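Local coordinates for protein Non-ribosomal peptide synthetase (Methanobrevibacter ruminantium, PDB 6VTJ) that probably carries a peptide intermediate on the phosphopantetheine arm of its carrier domain and releases it reductively through an attached nicotinamide-dependent reductase domain, at residues D96-Y101 and S295-E300; D236-G241 and R301-A306; R397-A402 and E475-L480; N337-N342 and V361-I366. All blocks are in the same frame, centred on the assembly; numbering follows the deposited sequence.

How the contacts relate
Contacts 1 and 2 share helix 291-308 and lie with centres 11 Å apart; contacts 3 and 4 form a second pair, centres 12 Å apart, sharing no element, though contact 3's side chains touch both helix and strand of contact 4. Between contacts 1 and 3 the centres are 38 Å apart, on opposite sides of the chain's centre. Contacts 1 and 3 are mostly buried, each with one more accessible residue, whereas contacts 2 and 4 are partly buried. All four meetings are apolar; aliphatic groups dominate contacts 1 to 3, with one phenylalanine ring in contact 1. Contact 4, nearest the chain's centre, adds a Met-aromatic pair and a backbone bond to the phosphopantetheine.

Contact 1 (D96-Y101 and S295-E300); sequences DIIKNY and SKFLAE
One methyl group, Leu298 CD2, meets two consecutive isoleucines: it lies 4.0 Å from Ile97 CG2 and 4.2 Å from Ile98 CG1. Leu298 crosses both side chains at about a right angle, and the shared methyl bears on the flanks of the isoleucines and not on their CD1 ends. Its first torsion accounts for the reach: CG stands beside the backbone N and anti to the carbonyl carbon (chi1 -67°), which brings the end of the leucine nearer to segment 96-101 than its CB direction alone would. The Ile98 CG1 methylene also approaches the Phe297 ring obliquely, at 4.0 Å from CE1. Backbones are correspondingly well separated, with Ile98 CA and Leu298 CA 7.6 Å apart. The longer partner, helix 291-308, belongs to the Rossmann-type reductase fold and carries Tyr292 and Lys296 in the spacing of the YxxxK motif of short-chain dehydrogenases. The shorter one, helix 94-99, lies on its outer flank. Ile97, the exposed member of the touching group, contributes the branch CG2, while Ile98, Phe297 and Leu298 are buried. Helix 94-99 ends at once beyond the contact: Asn100 N still bonds Asp96 O at 2.8 Å, yet Asn100 is the centre of an inverse gamma turn. Near that end the Ile97 carbonyl oxygen accepts a hydrogen bond from Arg301, adding a polar tie to the same long helix.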
loop_
_atom_site.group_PDB
_atom_site.type_symbol
_atom_site.label_atom_id
_atom_site.label_comp_id
_atom_site.label_asym_id
_atom_site.label_seq_id
_atom_site.Cartn_x
_atom_site.Cartn_y
_atom_site.Cartn_z
ATOM N N ASP A 96 15.953 4.652 15.254
ATOM C CA ASP A 96 17.371 4.985 15.182
ATOM C C ASP A 96 17.888 4.900 13.752
ATOM O O ASP A 96 18.657 5.759 13.308
ATOM C CB ASP A 96 18.171 4.051 16.092
ATOM C CG ASP A 96 17.914 4.312 17.564
ATOM O OD1 ASP A 96 17.809 5.492 17.970
ATOM O OD2 ASP A 96 17.821 3.330 18.324
ATOM N N ILE A 97 17.502 3.854 13.024
ATOM C CA ILE A 97 17.863 3.764 11.612
ATOM C C ILE A 97 17.379 5.003 10.859
ATOM O O ILE A 97 18.104 5.565 10.031
ATOM C CB ILE A 97 17.315 2.454 11.008
ATOM C CG1 ILE A 97 18.043 1.267 11.635
ATOM C CG2 ILE A 97 17.526 2.412 9.516
ATOM C CD1 ILE A 97 17.392 -0.059 11.349
ATOM N N ILE A 98 16.175 5.482 11.180
ATOM C CA ILE A 98 15.608 6.623 10.470
ATOM C C ILE A 98 16.394 7.891 10.781
ATOM O O ILE A 98 16.779 8.643 9.874
ATOM C CB ILE A 98 14.121 6.777 10.829
ATOM C CG1 ILE A 98 13.285 5.759 10.052
ATOM C CG2 ILE A 98 13.641 8.187 10.551
ATOM C CD1 ILE A 98 12.012 5.381 10.773
ATOM N N LYS A 99 16.664 8.137 12.069
ATOM C CA LYS A 99 17.269 9.397 12.488
ATOM C C LYS A 99 18.789 9.422 12.350
ATOM O O LYS A 99 19.370 10.511 12.306
ATOM C CB LYS A 99 16.878 9.707 13.934
ATOM C CG LYS A 99 15.405 10.031 14.113
ATOM C CD LYS A 99 15.051 10.109 15.584
ATOM C CE LYS A 99 13.615 10.565 15.799
ATOM N NZ LYS A 99 13.090 10.121 17.131
ATOM N N ASN A 100 19.449 8.266 12.272
ATOM C CA ASN A 100 20.912 8.227 12.210
ATOM C C ASN A 100 21.338 8.302 10.748
ATOM O O ASN A 100 21.767 7.325 10.132
ATOM C CB ASN A 100 21.457 6.976 12.886
ATOM C CG ASN A 100 22.954 6.847 12.731
ATOM O OD1 ASN A 100 23.700 7.804 12.983
ATOM N ND2 ASN A 100 23.409 5.672 12.289
ATOM N N TYR A 101 21.228 9.501 10.189
ATOM C CA TYR A 101 21.403 9.670 8.755
ATOM C C TYR A 101 21.566 11.147 8.469
ATOM O O TYR A 101 20.932 11.988 9.116
ATOM C CB TYR A 101 20.204 9.101 7.977
ATOM C CG TYR A 101 20.490 8.778 6.520
ATOM C CD1 TYR A 101 20.971 7.528 6.145
ATOM C CD2 TYR A 101 20.258 9.709 5.527
ATOM C CE1 TYR A 101 21.221 7.224 4.818
ATOM C CE2 TYR A 101 20.512 9.417 4.191
ATOM C CZ TYR A 101 20.995 8.175 3.846
ATOM O OH TYR A 101 21.249 7.882 2.528
ATOM N N SER A 295 8.875 0.819 6.098
ATOM C CA SER A 295 9.640 0.089 5.087
ATOM C C SER A 295 9.662 0.835 3.750
ATOM O O SER A 295 10.699 0.877 3.072
ATOM C CB SER A 295 9.086 -1.333 4.907
ATOM O OG SER A 295 7.759 -1.358 4.367
ATOM N N LYS A 296 8.533 1.423 3.341
ATOM C CA LYS A 296 8.553 2.155 2.075
ATOM C C LYS A 296 9.455 3.389 2.172
ATOM O O LYS A 296 10.173 3.728 1.218
ATOM C CB LYS A 296 7.134 2.546 1.673
ATOM C CG LYS A 296 6.207 1.371 1.386
ATOM C CD LYS A 296 6.728 0.471 0.275
ATOM C CE LYS A 296 6.659 1.144 -1.081
ATOM N NZ LYS A 296 6.875 0.144 -2.147
ATOM N N PHE A 297 9.435 4.071 3.322
ATOM C CA PHE A 297 10.310 5.219 3.514
ATOM C C PHE A 297 11.777 4.815 3.418
ATOM O O PHE A 297 12.585 5.518 2.787
ATOM C CB PHE A 297 10.022 5.876 4.868
ATOM C CG PHE A 297 11.059 6.888 5.279
ATOM C CD1 PHE A 297 12.184 6.500 6.020
ATOM C CD2 PHE A 297 10.920 8.222 4.922
ATOM C CE1 PHE A 297 13.156 7.426 6.384
ATOM C CE2 PHE A 297 11.885 9.160 5.294
ATOM C CZ PHE A 297 13.010 8.755 6.033
ATOM N N LEU A 298 12.145 3.703 4.063
ATOM C CA LEU A 298 13.536 3.245 4.016
ATOM C C LEU A 298 13.929 2.870 2.593
ATOM O O LEU A 298 15.061 3.120 2.158
ATOM C CB LEU A 298 13.728 2.055 4.968
ATOM C CG LEU A 298 13.592 2.357 6.472
ATOM C CD1 LEU A 298 13.653 1.077 7.318
ATOM C CD2 LEU A 298 14.664 3.359 6.924
ATOM N N ALA A 299 12.994 2.293 1.841
ATOM C CA ALA A 299 13.269 2.016 0.439
ATOM C C ALA A 299 13.509 3.303 -0.357
ATOM O O ALA A 299 14.448 3.378 -1.162
ATOM C CB ALA A 299 12.118 1.209 -0.141
ATOM N N GLU A 300 12.675 4.326 -0.142
ATOM C CA GLU A 300 12.861 5.600 -0.834
ATOM C C GLU A 300 14.234 6.171 -0.536
ATOM O O GLU A 300 14.923 6.668 -1.433
ATOM C CB GLU A 300 11.772 6.601 -0.425
ATOM C CG GLU A 300 10.419 6.411 -1.139
ATOM C CD GLU A 300 9.487 7.619 -1.034
ATOM O OE1 GLU A 300 9.970 8.733 -0.749
ATOM O OE2 GLU A 300 8.266 7.460 -1.264
#

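Contact 2 (D236-G241 and R301-A306); sequences DGVING and RAVLQA
Val238 reaches from helix 229-246 toward Val303 on helix 291-308, and its atoms divide the work unequally. CB points at the other helix but stays behind its methyls. From it CG1, anti to the backbone N (chi1 165°), goes forward until it is 3.8 Å from Val303 CG2. The second branch, CG2, lies anti to the carbonyl carbon and has no atom of segment 301-306 within contact distance. The two valines cross at about a right angle, and one methyl of each makes the meeting. One residue on from Val238 and one back from Val303, Ile239 CG1 faces Ala302 CB at a looser 4.3 Å. Here the methyl of alanine allows close backbones: Ile239 CA and Ala302 CA are 6.8 Å apart. Both valines also rest on Tyr253 and Gln255 of strand 252-258, which places the pair where two Rossmann helices lie side by side on one face of the parallel part of the sheet. Accessibility agrees with this geometry, since the valines over the sheet are buried whereas Ile239 and Ala302 are partly exposed. With only 111 Å² buried and saturated carbons alone touching, the segments are held here by dispersion and hydrophobic burial, without the directional constraint of a polar bond.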
loop_
_atom_site.group_PDB
_atom_site.type_symbol
_atom_site.label_atom_id
_atom_site.label_comp_id
_atom_site.label_asym_id
_atom_site.label_seq_id
_atom_site.Cartn_x
_atom_site.Cartn_y
_atom_site.Cartn_z
ATOM N N ASP A 236 14.945 -4.878 1.701
ATOM C CA ASP A 236 16.054 -5.673 1.174
ATOM C C ASP A 236 15.880 -5.939 -0.318
ATOM O O ASP A 236 16.864 -5.989 -1.061
ATOM C CB ASP A 236 16.179 -7.001 1.928
ATOM C CG ASP A 236 16.535 -6.826 3.424
ATOM O OD1 ASP A 236 17.006 -5.745 3.843
ATOM O OD2 ASP A 236 16.321 -7.788 4.197
ATOM N N GLY A 237 14.640 -6.151 -0.771
ATOM C CA GLY A 237 14.415 -6.371 -2.193
ATOM C C GLY A 237 14.745 -5.144 -3.029
ATOM O O GLY A 237 15.276 -5.258 -4.136
ATOM N N VAL A 238 14.439 -3.954 -2.509
ATOM C CA VAL A 238 14.847 -2.730 -3.189
ATOM C C VAL A 238 16.372 -2.604 -3.200
ATOM O O VAL A 238 16.973 -2.247 -4.223
ATOM C CB VAL A 238 14.174 -1.513 -2.533
ATOM C CG1 VAL A 238 14.845 -0.244 -2.973
ATOM C CG2 VAL A 238 12.694 -1.471 -2.876
ATOM N N ILE A 239 17.023 -2.888 -2.075
ATOM C CA ILE A 239 18.481 -2.798 -2.043
ATOM C C ILE A 239 19.091 -3.747 -3.064
ATOM O O ILE A 239 19.997 -3.374 -3.816
ATOM C CB ILE A 239 19.004 -3.057 -0.621
ATOM C CG1 ILE A 239 18.927 -1.751 0.175
ATOM C CG2 ILE A 239 20.448 -3.591 -0.665
ATOM C CD1 ILE A 239 18.762 -1.911 1.658
ATOM N N ASN A 240 18.583 -4.974 -3.133
ATOM C CA ASN A 240 19.080 -5.925 -4.118
ATOM C C ASN A 240 18.859 -5.429 -5.545
ATOM O O ASN A 240 19.742 -5.573 -6.406
ATOM C CB ASN A 240 18.394 -7.272 -3.900
ATOM C CG ASN A 240 18.720 -7.875 -2.547
ATOM O OD1 ASN A 240 19.758 -7.580 -1.948
ATOM N ND2 ASN A 240 17.829 -8.720 -2.054
ATOM N N GLY A 241 17.681 -4.847 -5.821
ATOM C CA GLY A 241 17.429 -4.340 -7.161
ATOM C C GLY A 241 18.325 -3.172 -7.519
ATOM O O GLY A 241 18.763 -3.042 -8.670
ATOM N N ARG A 301 14.629 6.144 0.735
ATOM C CA ARG A 301 15.940 6.674 1.109
ATOM C C ARG A 301 17.071 5.892 0.450
ATOM O O ARG A 301 18.066 6.481 0.020
ATOM C CB ARG A 301 16.102 6.658 2.623
ATOM C CG ARG A 301 17.326 7.407 3.121
ATOM C CD ARG A 301 17.346 7.411 4.642
ATOM N NE ARG A 301 17.757 6.119 5.172
ATOM C CZ ARG A 301 17.913 5.849 6.463
ATOM N NH1 ARG A 301 17.673 6.779 7.384
ATOM N NH2 ARG A 301 18.305 4.637 6.833
ATOM N N ALA A 302 16.944 4.565 0.352
ATOM C CA ALA A 302 17.964 3.797 -0.364
ATOM C C ALA A 302 18.038 4.202 -1.836
ATOM O O ALA A 302 19.140 4.323 -2.417
ATOM C CB ALA A 302 17.684 2.303 -0.231
ATOM N N VAL A 303 16.875 4.411 -2.460
ATOM C CA VAL A 303 16.849 4.750 -3.878
ATOM C C VAL A 303 17.530 6.097 -4.104
ATOM O O VAL A 303 18.401 6.243 -4.976
ATOM C CB VAL A 303 15.400 4.745 -4.397
ATOM C CG1 VAL A 303 15.343 5.354 -5.788
ATOM C CG2 VAL A 303 14.817 3.329 -4.390
ATOM N N LEU A 304 17.175 7.095 -3.286
ATOM C CA LEU A 304 17.771 8.424 -3.437
ATOM C C LEU A 304 19.262 8.437 -3.061
ATOM O O LEU A 304 20.046 9.186 -3.663
ATOM C CB LEU A 304 16.983 9.439 -2.607
ATOM C CG LEU A 304 15.576 9.762 -3.141
ATOM C CD1 LEU A 304 14.706 10.522 -2.132
ATOM C CD2 LEU A 304 15.681 10.555 -4.436
ATOM N N GLN A 305 19.675 7.631 -2.074
ATOM C CA GLN A 305 21.098 7.462 -1.794
ATOM C C GLN A 305 21.863 6.999 -3.035
ATOM O O GLN A 305 22.878 7.606 -3.429
ATOM C CB GLN A 305 21.260 6.461 -0.656
ATOM C CG GLN A 305 22.688 6.277 -0.167
ATOM C CD GLN A 305 22.747 5.299 0.986
ATOM O OE1 GLN A 305 22.119 5.511 2.025
ATOM N NE2 GLN A 305 23.474 4.202 0.798
ATOM N N ALA A 306 21.398 5.903 -3.655
ATOM C CA ALA A 306 22.034 5.434 -4.890
ATOM C C ALA A 306 22.064 6.532 -5.946
ATOM O O ALA A 306 23.014 6.618 -6.738
ATOM C CB ALA A 306 21.309 4.212 -5.447
#

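Contact 3 (R397-A402 and E475-L480); sequences RDIVDA and EYLKRL
Leu477 packs against Ala402 where two helices, 396-403 and 474-485, cross beside the reductase sheet, an arrangement consistent with the C-terminal substrate-side region of extended short-chain dehydrogenases. The axes of the two short segments approach to 9.6 Å at a signed crossing angle of -63°. Packing is tightest at the small residue: Ala402 CB lies 3.6 Å from Leu477 CB and 3.9 Å from Leu477 CD1, so the alanine methyl fits against both root and branch of the leucine. With chi1 at -69° the Leu477 branch point is swung opposite its own carbonyl carbon, which sends CD1 over the backbone of helix 396-403, 4.1 Å from Ile399 CA. On this buried side Phe481 touches Ile399 and Ala402, and Leu477 reaches Met363 of the sheet. The opposite character appears at Lys478 and Asp398, both partly exposed. The lysine comes no nearer than 5.0 Å to segment 397-402, and its NZ forms a salt bridge with Glu474. The Asp398 carboxylate turns from the interface and accepts from the backbone N of Ser395. Its main-chain oxygen nevertheless takes part: Asp398 O receives the helical bond from Ala402 N at 3.1 Å and lies 3.8 Å from Leu477 CD1.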
loop_
_atom_site.group_PDB
_atom_site.type_symbol
_atom_site.label_atom_id
_atom_site.label_comp_id
_atom_site.label_asym_id
_atom_site.label_seq_id
_atom_site.Cartn_x
_atom_site.Cartn_y
_atom_site.Cartn_z
ATOM N N ARG A 397 -19.478 10.839 0.615
ATOM C CA ARG A 397 -20.833 11.097 0.148
ATOM C C ARG A 397 -20.972 10.702 -1.312
ATOM O O ARG A 397 -22.001 10.149 -1.713
ATOM C CB ARG A 397 -21.198 12.571 0.344
ATOM C CG ARG A 397 -21.133 13.048 1.786
ATOM C CD ARG A 397 -21.549 14.518 1.912
ATOM N NE ARG A 397 -21.548 14.921 3.307
ATOM C CZ ARG A 397 -20.492 15.431 3.934
ATOM N NH1 ARG A 397 -19.351 15.630 3.278
ATOM N NH2 ARG A 397 -20.577 15.739 5.220
ATOM N N ASP A 398 -19.936 10.945 -2.118
ATOM C CA ASP A 398 -19.963 10.478 -3.499
ATOM C C ASP A 398 -20.063 8.966 -3.549
ATOM O O ASP A 398 -20.874 8.395 -4.309
ATOM C CB ASP A 398 -18.711 10.947 -4.237
ATOM C CG ASP A 398 -18.663 12.438 -4.399
ATOM O OD1 ASP A 398 -19.655 13.003 -4.900
ATOM O OD2 ASP A 398 -17.632 13.047 -4.033
ATOM N N ILE A 399 -19.250 8.296 -2.723
ATOM C CA ILE A 399 -19.254 6.841 -2.728
ATOM C C ILE A 399 -20.599 6.318 -2.262
ATOM O O ILE A 399 -21.173 5.415 -2.878
ATOM C CB ILE A 399 -18.109 6.285 -1.870
ATOM C CG1 ILE A 399 -16.775 6.485 -2.587
ATOM C CG2 ILE A 399 -18.361 4.824 -1.576
ATOM C CD1 ILE A 399 -15.692 7.007 -1.683
ATOM N N VAL A 400 -21.139 6.895 -1.186
ATOM C CA VAL A 400 -22.413 6.416 -0.657
ATOM C C VAL A 400 -23.563 6.751 -1.607
ATOM O O VAL A 400 -24.515 5.977 -1.716
ATOM C CB VAL A 400 -22.635 6.960 0.768
ATOM C CG1 VAL A 400 -24.093 6.886 1.168
ATOM C CG2 VAL A 400 -21.822 6.134 1.760
ATOM N N ASP A 401 -23.498 7.875 -2.327
ATOM C CA ASP A 401 -24.502 8.139 -3.352
ATOM C C ASP A 401 -24.506 7.034 -4.393
ATOM O O ASP A 401 -25.577 6.581 -4.820
ATOM C CB ASP A 401 -24.263 9.492 -4.028
ATOM C CG ASP A 401 -24.586 10.675 -3.117
ATOM O OD1 ASP A 401 -25.138 10.454 -2.011
ATOM O OD2 ASP A 401 -24.249 11.824 -3.492
ATOM N N ALA A 402 -23.314 6.579 -4.805
ATOM C CA ALA A 402 -23.246 5.452 -5.742
ATOM C C ALA A 402 -23.767 4.153 -5.118
ATOM O O ALA A 402 -24.476 3.378 -5.774
ATOM C CB ALA A 402 -21.812 5.269 -6.231
ATOM N N GLU A 475 -20.881 6.690 -12.777
ATOM C CA GLU A 475 -20.773 5.550 -13.682
ATOM C C GLU A 475 -19.549 4.706 -13.346
ATOM O O GLU A 475 -19.638 3.475 -13.236
ATOM C CB GLU A 475 -20.734 6.028 -15.141
ATOM C CG GLU A 475 -21.994 6.822 -15.581
ATOM C CD GLU A 475 -21.753 8.344 -15.699
ATOM O OE1 GLU A 475 -21.936 8.887 -16.819
ATOM O OE2 GLU A 475 -21.380 8.995 -14.678
ATOM N N TYR A 476 -18.391 5.351 -13.155
ATOM C CA TYR A 476 -17.218 4.566 -12.798
ATOM C C TYR A 476 -17.463 3.828 -11.494
ATOM O O TYR A 476 -17.218 2.613 -11.398
ATOM C CB TYR A 476 -15.975 5.448 -12.695
ATOM C CG TYR A 476 -14.875 4.772 -11.943
ATOM C CD1 TYR A 476 -14.171 3.720 -12.511
ATOM C CD2 TYR A 476 -14.553 5.161 -10.648
ATOM C CE1 TYR A 476 -13.170 3.098 -11.826
ATOM C CE2 TYR A 476 -13.542 4.551 -9.955
ATOM C CZ TYR A 476 -12.859 3.517 -10.544
ATOM O OH TYR A 476 -11.852 2.898 -9.845
ATOM N N LEU A 477 -18.015 4.533 -10.496
ATOM C CA LEU A 477 -18.267 3.884 -9.215
ATOM C C LEU A 477 -19.246 2.730 -9.392
ATOM O O LEU A 477 -19.080 1.668 -8.779
ATOM C CB LEU A 477 -18.765 4.903 -8.182
ATOM C CG LEU A 477 -17.727 5.938 -7.707
ATOM C CD1 LEU A 477 -18.354 6.956 -6.751
ATOM C CD2 LEU A 477 -16.486 5.273 -7.057
ATOM N N LYS A 478 -20.225 2.880 -10.293
ATOM C CA LYS A 478 -21.148 1.764 -10.487
ATOM C C LYS A 478 -20.429 0.579 -11.111
ATOM O O LYS A 478 -20.601 -0.566 -10.659
ATOM C CB LYS A 478 -22.344 2.188 -11.334
ATOM C CG LYS A 478 -23.310 3.077 -10.590
ATOM C CD LYS A 478 -24.413 3.587 -11.502
ATOM C CE LYS A 478 -25.288 4.579 -10.766
ATOM N NZ LYS A 478 -26.176 5.353 -11.688
ATOM N N ARG A 479 -19.576 0.842 -12.115
ATOM C CA ARG A 479 -18.751 -0.227 -12.666
ATOM C C ARG A 479 -18.010 -0.927 -11.543
ATOM O O ARG A 479 -18.050 -2.162 -11.422
ATOM C CB ARG A 479 -17.761 0.318 -13.707
ATOM C CG ARG A 479 -18.405 0.843 -14.996
ATOM C CD ARG A 479 -17.428 0.853 -16.159
ATOM N NE ARG A 479 -16.436 1.922 -16.056
ATOM C CZ ARG A 479 -16.708 3.218 -16.195
ATOM N NH1 ARG A 479 -17.947 3.621 -16.453
ATOM N NH2 ARG A 479 -15.739 4.118 -16.086
ATOM N N LEU A 480 -17.420 -0.133 -10.645
ATOM C CA LEU A 480 -16.611 -0.701 -9.574
ATOM C C LEU A 480 -17.480 -1.567 -8.676
ATOM O O LEU A 480 -17.170 -2.744 -8.416
ATOM C CB LEU A 480 -15.948 0.429 -8.783
ATOM C CG LEU A 480 -14.989 0.102 -7.637
ATOM C CD1 LEU A 480 -14.009 1.230 -7.464
ATOM C CD2 LEU A 480 -15.766 -0.138 -6.334
#

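Contact 4 (N337-N342 and V361-I366); sequences NAFLNN and VDMSQI. With PNS (4'-phosphopantetheine), chain B.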
loop_
_atom_site.group_PDB
_atom_site.type_symbol
_atom_site.label_atom_id
_atom_site.label_comp_id
_atom_site.label_asym_id
_atom_site.label_seq_id
_atom_site.Cartn_x
_atom_site.Cartn_y
_atom_site.Cartn_z
ATOM N N ASN A 337 -8.588 -5.277 0.795
ATOM C CA ASN A 337 -8.376 -3.838 0.677
ATOM C C ASN A 337 -9.003 -3.086 1.847
ATOM O O ASN A 337 -10.204 -3.225 2.101
ATOM C CB ASN A 337 -8.975 -3.321 -0.632
ATOM C CG ASN A 337 -8.588 -1.902 -0.901
ATOM O OD1 ASN A 337 -9.322 -0.966 -0.554
ATOM N ND2 ASN A 337 -7.400 -1.713 -1.485
ATOM N N ALA A 338 -8.217 -2.216 2.503
ATOM C CA ALA A 338 -8.701 -1.521 3.695
ATOM C C ALA A 338 -9.726 -0.436 3.365
ATOM O O ALA A 338 -10.727 -0.284 4.082
ATOM C CB ALA A 338 -7.523 -0.928 4.477
ATOM N N PHE A 339 -9.501 0.336 2.301
ATOM C CA PHE A 339 -10.476 1.352 1.902
ATOM C C PHE A 339 -11.834 0.723 1.600
ATOM O O PHE A 339 -12.880 1.196 2.072
ATOM C CB PHE A 339 -9.937 2.118 0.687
ATOM C CG PHE A 339 -10.949 3.003 0.008
ATOM C CD1 PHE A 339 -11.299 4.222 0.548
ATOM C CD2 PHE A 339 -11.536 2.619 -1.185
ATOM C CE1 PHE A 339 -12.224 5.034 -0.086
ATOM C CE2 PHE A 339 -12.450 3.424 -1.807
ATOM C CZ PHE A 339 -12.787 4.640 -1.260
ATOM N N LEU A 340 -11.839 -0.362 0.825
ATOM C CA LEU A 340 -13.108 -1.001 0.498
ATOM C C LEU A 340 -13.731 -1.666 1.720
ATOM O O LEU A 340 -14.946 -1.669 1.846
ATOM C CB LEU A 340 -12.926 -2.011 -0.640
ATOM C CG LEU A 340 -12.668 -1.385 -2.023
ATOM C CD1 LEU A 340 -12.261 -2.434 -3.028
ATOM C CD2 LEU A 340 -13.847 -0.619 -2.545
ATOM N N ASN A 341 -12.938 -2.226 2.638
ATOM C CA ASN A 341 -13.552 -2.863 3.806
ATOM C C ASN A 341 -14.160 -1.831 4.743
ATOM O O ASN A 341 -15.167 -2.103 5.409
ATOM C CB ASN A 341 -12.522 -3.721 4.561
ATOM C CG ASN A 341 -12.251 -5.052 3.876
ATOM O OD1 ASN A 341 -13.125 -5.623 3.217
ATOM N ND2 ASN A 341 -11.031 -5.546 4.020
ATOM N N ASN A 342 -13.554 -0.645 4.810
ATOM C CA ASN A 342 -14.155 0.463 5.534
ATOM C C ASN A 342 -15.506 0.833 4.926
ATOM O O ASN A 342 -16.503 0.995 5.651
ATOM C CB ASN A 342 -13.183 1.646 5.531
ATOM C CG ASN A 342 -13.856 2.959 5.860
ATOM O OD1 ASN A 342 -14.020 3.309 7.036
ATOM N N VAL A 361 -10.921 11.185 -0.929
ATOM C CA VAL A 361 -9.985 10.165 -1.369
ATOM C C VAL A 361 -9.754 10.308 -2.863
ATOM O O VAL A 361 -10.635 10.746 -3.609
ATOM C CB VAL A 361 -10.485 8.746 -1.021
ATOM C CG1 VAL A 361 -11.522 8.275 -2.053
ATOM C CG2 VAL A 361 -9.314 7.808 -0.963
ATOM N N ASP A 362 -8.536 9.966 -3.283
ATOM C CA ASP A 362 -8.249 9.668 -4.677
ATOM C C ASP A 362 -8.757 8.276 -5.022
ATOM O O ASP A 362 -8.631 7.336 -4.227
ATOM C CB ASP A 362 -6.747 9.737 -4.936
ATOM C CG ASP A 362 -5.978 8.634 -4.211
ATOM O OD1 ASP A 362 -5.909 8.662 -2.957
ATOM O OD2 ASP A 362 -5.443 7.738 -4.893
ATOM N N MET A 363 -9.367 8.150 -6.189
ATOM C CA MET A 363 -9.672 6.839 -6.756
ATOM C C MET A 363 -8.734 6.675 -7.948
ATOM O O MET A 363 -9.042 7.064 -9.078
ATOM C CB MET A 363 -11.130 6.714 -7.125
ATOM C CG MET A 363 -12.052 7.043 -5.948
ATOM S SD MET A 363 -12.175 5.727 -4.728
ATOM C CE MET A 363 -13.113 4.500 -5.645
ATOM N N SER A 364 -7.563 6.115 -7.675
ATOM C CA SER A 364 -6.523 5.964 -8.691
ATOM C C SER A 364 -6.774 4.659 -9.436
ATOM O O SER A 364 -6.343 3.588 -9.005
ATOM C CB SER A 364 -5.151 5.997 -8.030
ATOM O OG SER A 364 -4.915 7.265 -7.428
ATOM N N GLN A 365 -7.485 4.760 -10.565
ATOM C CA GLN A 365 -7.852 3.590 -11.357
ATOM C C GLN A 365 -6.602 2.885 -11.879
ATOM O O GLN A 365 -5.748 3.510 -12.524
ATOM C CB GLN A 365 -8.753 4.016 -12.517
ATOM C CG GLN A 365 -9.997 4.844 -12.084
ATOM C CD GLN A 365 -9.794 6.360 -12.196
ATOM O OE1 GLN A 365 -8.664 6.849 -12.275
ATOM N NE2 GLN A 365 -10.900 7.105 -12.236
ATOM N N ILE A 366 -6.514 1.572 -11.620
ATOM C CA ILE A 366 -5.256 0.828 -11.765
ATOM C C ILE A 366 -4.718 0.874 -13.195
ATOM O O ILE A 366 -3.487 0.848 -13.409
ATOM C CB ILE A 366 -5.444 -0.623 -11.268
ATOM C CG1 ILE A 366 -4.102 -1.324 -11.047
ATOM C CG2 ILE A 366 -6.225 -1.419 -12.270
ATOM C CD1 ILE A 366 -3.247 -0.761 -9.954
HETATM O O23 PNS B . -2.097 -10.929 7.830
HETATM P P24 PNS B . -3.534 -10.679 7.862
HETATM O O26 PNS B . -4.350 -11.425 6.944
HETATM O O27 PNS B . -3.680 -9.240 7.349
HETATM C C28 PNS B . -4.842 -8.488 7.539
HETATM C C29 PNS B . -4.640 -7.008 7.259
HETATM C C30 PNS B . -5.966 -6.320 7.406
HETATM C C31 PNS B . -3.687 -6.422 8.286
HETATM C C32 PNS B . -4.133 -6.833 5.812
HETATM O O33 PNS B . -4.926 -7.618 4.965
HETATM C C34 PNS B . -4.104 -5.384 5.358
HETATM O O35 PNS B . -3.356 -4.634 5.901
HETATM N N36 PNS B . -4.911 -5.003 4.367
HETATM C C37 PNS B . -4.967 -3.701 3.787
HETATM C C38 PNS B . -3.998 -3.495 2.647
HETATM C C39 PNS B . -4.283 -2.242 1.885
HETATM O O40 PNS B . -5.390 -1.893 1.647
HETATM N N41 PNS B . -3.239 -1.584 1.501
#
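Asp362 OD2 is gripped by two donors, Ser364 OG at 2.6 Å on its anti lone pair and the backbone N of Asn320. The second bond ties the middle of strand 360-365 to the neighbouring strand 313-322 in the Rossmann-type sheet, and beside it a Met-aromatic contact joins the strand to helix 338-349. Phe339, its CG anti to the backbone N (chi1 168°), brings the ring toward the strand, where Met363 SD lies 3.7 Å from Phe339 CZ. Relative to the ring centroid that sulfur is 53° off the normal, an oblique approach. The methionine chain, bent at its second and third torsions, also brings CE close to Phe339 CE2. Val361 and Phe339 approach each other from opposite directions, Val361 CG1 lying 3.9 Å from Phe339 CE1. Replacing Phe339 by alanine is likely to open a gap beside Val361 CG1 and leave the Met363 sulfur without its aromatic partner. The helix start is defined by an N-cap: Asn337 OD1 accepts from Leu340 N at 2.9 Å, in the carbonyl plane and on a lone pair. The same first turn receives the phosphopantetheine arm, which Lys222 and His223 also bind. There Ala338 N donates to PNS O40 at 3.0 Å, nearly straight at 173°.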